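Local coordinates for predicted metal-dependent phosphohydrolase (Magnetospirillum magnetotacticum MS-1, PDB 3KH1) that is a predicted metal-dependent phosphohydrolase of the HD-domain family that may act as a 5'-deoxynucleotidase, at the interface of chains A and B. Numbering follows the deposited sequence. Chains: chain A/B, Predicted metal-dependent phosphohydrolase.

The interface of chains A and B. Residues chain A 46-47, 50; chain B 17, 20-21, 23-24, 73, 77.
The indole of A:Trp46 meets the backbone carbonyl of B:Leu73 at its edge, in the ring plane. On one face lies A:Thr50 OG1, the threonine hydroxyl, 3.4 Å above the plane and toward the rim. The backbone carbonyl group of B:Val17 lies at the edge of the A:His47 ring, in its plane.

The pyrrole N-H, A:Trp46 NE1, gives B:Leu73 O a nearly straight hydrogen bond of 2.9 Å (169° at H) on a carbonyl lone pair. CD2 of B:Leu73 packs against A:Trp46 CD1. The benzo end meets B:Leu23, whose CD2 lies 3.5 Å from A:Trp46 CZ2, and touches B:Ile20 at CH2. The indole CG is anti to the backbone N (chi1 167°), which carries the ring out to chain B. A:Thr50 OG1 also hydrogen-bonds A:Trp46 O. An alanine in place of A:Trp46 would probably leave B:Leu73 O without its indole donor and open a gap beside B:Leu23 and B:Ile20.

The imidazole of A:His47 is held at both nitrogens. A:His47 NE2 donates to B:Val17 O at 2.8 Å. A:His47 ND1 accepts from B:Lys24 NZ at 2.9 Å, but the amine sits 37° out of the ring plane. Within chain B, B:Asp21 OD1, a carboxylate oxygen, makes a salt bridge to B:Lys24 NZ at 2.8 Å and would steady it.

Helix 41-54 of one chain thus docks against 3-10 helix 20-25 and the ends of helices 8-19 and 65-74 of the other. The two-fold twin repeats the contact. The patch may therefore steady a dimer, though the structure alone does not show that this is the biological assembly.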
loop_
_atom_site.group_PDB
_atom_site.type_symbol
_atom_site.label_atom_id
_atom_site.label_comp_id
_atom_site.label_asym_id
_atom_site.label_seq_id
_atom_site.Cartn_x
_atom_site.Cartn_y
_atom_site.Cartn_z
ATOM N N TRP A 46 0.814 -1.831 -2.258
ATOM C CA TRP A 46 0.037 -2.403 -1.153
ATOM C C TRP A 46 0.183 -3.919 -1.132
ATOM O O TRP A 46 0.435 -4.515 -0.086
ATOM C CB TRP A 46 -1.467 -2.036 -1.289
ATOM C CG TRP A 46 -2.308 -2.866 -0.352
ATOM C CD1 TRP A 46 -2.460 -2.652 0.962
ATOM C CD2 TRP A 46 -3.048 -4.034 -0.685
ATOM N NE1 TRP A 46 -3.214 -3.623 1.514
ATOM C CE2 TRP A 46 -3.604 -4.494 0.511
ATOM C CE3 TRP A 46 -3.284 -4.716 -1.869
ATOM C CZ2 TRP A 46 -4.366 -5.649 0.589
ATOM C CZ3 TRP A 46 -4.100 -5.858 -1.807
ATOM C CH2 TRP A 46 -4.618 -6.316 -0.584
ATOM N N HIS A 47 -0.020 -4.540 -2.265
ATOM C CA HIS A 47 -0.085 -5.977 -2.327
ATOM C C HIS A 47 1.222 -6.627 -1.985
ATOM O O HIS A 47 1.280 -7.553 -1.171
ATOM C CB HIS A 47 -0.525 -6.379 -3.733
ATOM C CG HIS A 47 -1.197 -7.717 -3.830
ATOM N ND1 HIS A 47 -1.699 -8.178 -5.022
ATOM C CD2 HIS A 47 -1.437 -8.688 -2.914
ATOM C CE1 HIS A 47 -2.262 -9.362 -4.822
ATOM N NE2 HIS A 47 -2.139 -9.693 -3.553
ATOM N N THR A 50 2.146 -6.181 1.750
ATOM C CA THR A 50 1.393 -7.110 2.560
ATOM C C THR A 50 1.991 -8.533 2.444
ATOM O O THR A 50 2.149 -9.239 3.444
ATOM C CB THR A 50 -0.096 -7.093 2.125
ATOM O OG1 THR A 50 -0.596 -5.758 2.230
ATOM C CG2 THR A 50 -0.952 -7.998 2.983
ATOM N N VAL B 17 -3.097 -14.567 -0.449
ATOM C CA VAL B 17 -2.464 -13.510 -1.289
ATOM C C VAL B 17 -3.287 -13.248 -2.568
ATOM O O VAL B 17 -3.472 -12.111 -2.966
ATOM C CB VAL B 17 -1.011 -13.888 -1.633
ATOM C CG1 VAL B 17 -0.454 -13.002 -2.725
ATOM C CG2 VAL B 17 -0.119 -13.889 -0.374
ATOM N N ILE B 20 -6.957 -11.623 -1.676
ATOM C CA ILE B 20 -6.934 -10.226 -1.251
ATOM C C ILE B 20 -6.715 -9.234 -2.369
ATOM O O ILE B 20 -6.916 -8.025 -2.208
ATOM C CB ILE B 20 -6.026 -9.938 -0.043
ATOM C CG1 ILE B 20 -4.541 -10.080 -0.383
ATOM C CG2 ILE B 20 -6.473 -10.841 1.164
ATOM C CD1 ILE B 20 -3.598 -9.707 0.728
ATOM N N ASP B 21 -6.361 -9.716 -3.562
ATOM C CA ASP B 21 -6.424 -8.865 -4.735
ATOM C C ASP B 21 -7.783 -8.161 -4.848
ATOM O O ASP B 21 -7.878 -7.036 -5.365
ATOM C CB ASP B 21 -6.178 -9.696 -5.988
ATOM C CG ASP B 21 -6.234 -8.880 -7.299
ATOM O OD1 ASP B 21 -5.419 -7.944 -7.401
ATOM O OD2 ASP B 21 -7.045 -9.165 -8.199
ATOM N N LEU B 23 -9.404 -6.641 -2.745
ATOM C CA LEU B 23 -9.512 -5.372 -2.017
ATOM C C LEU B 23 -9.397 -4.173 -2.968
ATOM O O LEU B 23 -9.922 -3.094 -2.735
ATOM C CB LEU B 23 -8.456 -5.310 -0.900
ATOM C CG LEU B 23 -8.650 -4.118 0.046
ATOM C CD1 LEU B 23 -10.029 -4.161 0.756
ATOM C CD2 LEU B 23 -7.489 -4.049 1.027
ATOM N N LYS B 24 -8.678 -4.380 -4.068
ATOM C CA LYS B 24 -8.506 -3.358 -5.097
ATOM C C LYS B 24 -9.810 -2.965 -5.792
ATOM O O LYS B 24 -9.847 -1.924 -6.462
ATOM C CB LYS B 24 -7.491 -3.853 -6.136
ATOM C CG LYS B 24 -6.105 -4.140 -5.538
ATOM C CD LYS B 24 -5.186 -4.884 -6.498
ATOM C CE LYS B 24 -3.942 -5.427 -5.844
ATOM N NZ LYS B 24 -3.196 -6.364 -6.721
ATOM N N LEU B 73 -1.971 -2.240 6.486
ATOM C CA LEU B 73 -2.104 -2.998 5.248
ATOM C C LEU B 73 -3.260 -3.977 5.277
ATOM O O LEU B 73 -3.894 -4.203 4.259
ATOM C CB LEU B 73 -0.818 -3.723 4.906
ATOM C CG LEU B 73 0.370 -2.828 4.583
ATOM C CD1 LEU B 73 1.656 -3.657 4.538
ATOM C CD2 LEU B 73 0.153 -2.090 3.282
ATOM N N ILE B 77 -9.201 -5.430 4.819
ATOM C CA ILE B 77 -9.442 -6.694 4.113
ATOM C C ILE B 77 -10.878 -7.202 4.287
ATOM O O ILE B 77 -11.465 -7.701 3.335
ATOM C CB ILE B 77 -8.358 -7.762 4.469
ATOM C CG1 ILE B 77 -7.035 -7.385 3.738
ATOM C CG2 ILE B 77 -8.761 -9.210 4.130
ATOM C CD1 ILE B 77 -5.827 -8.170 4.167
#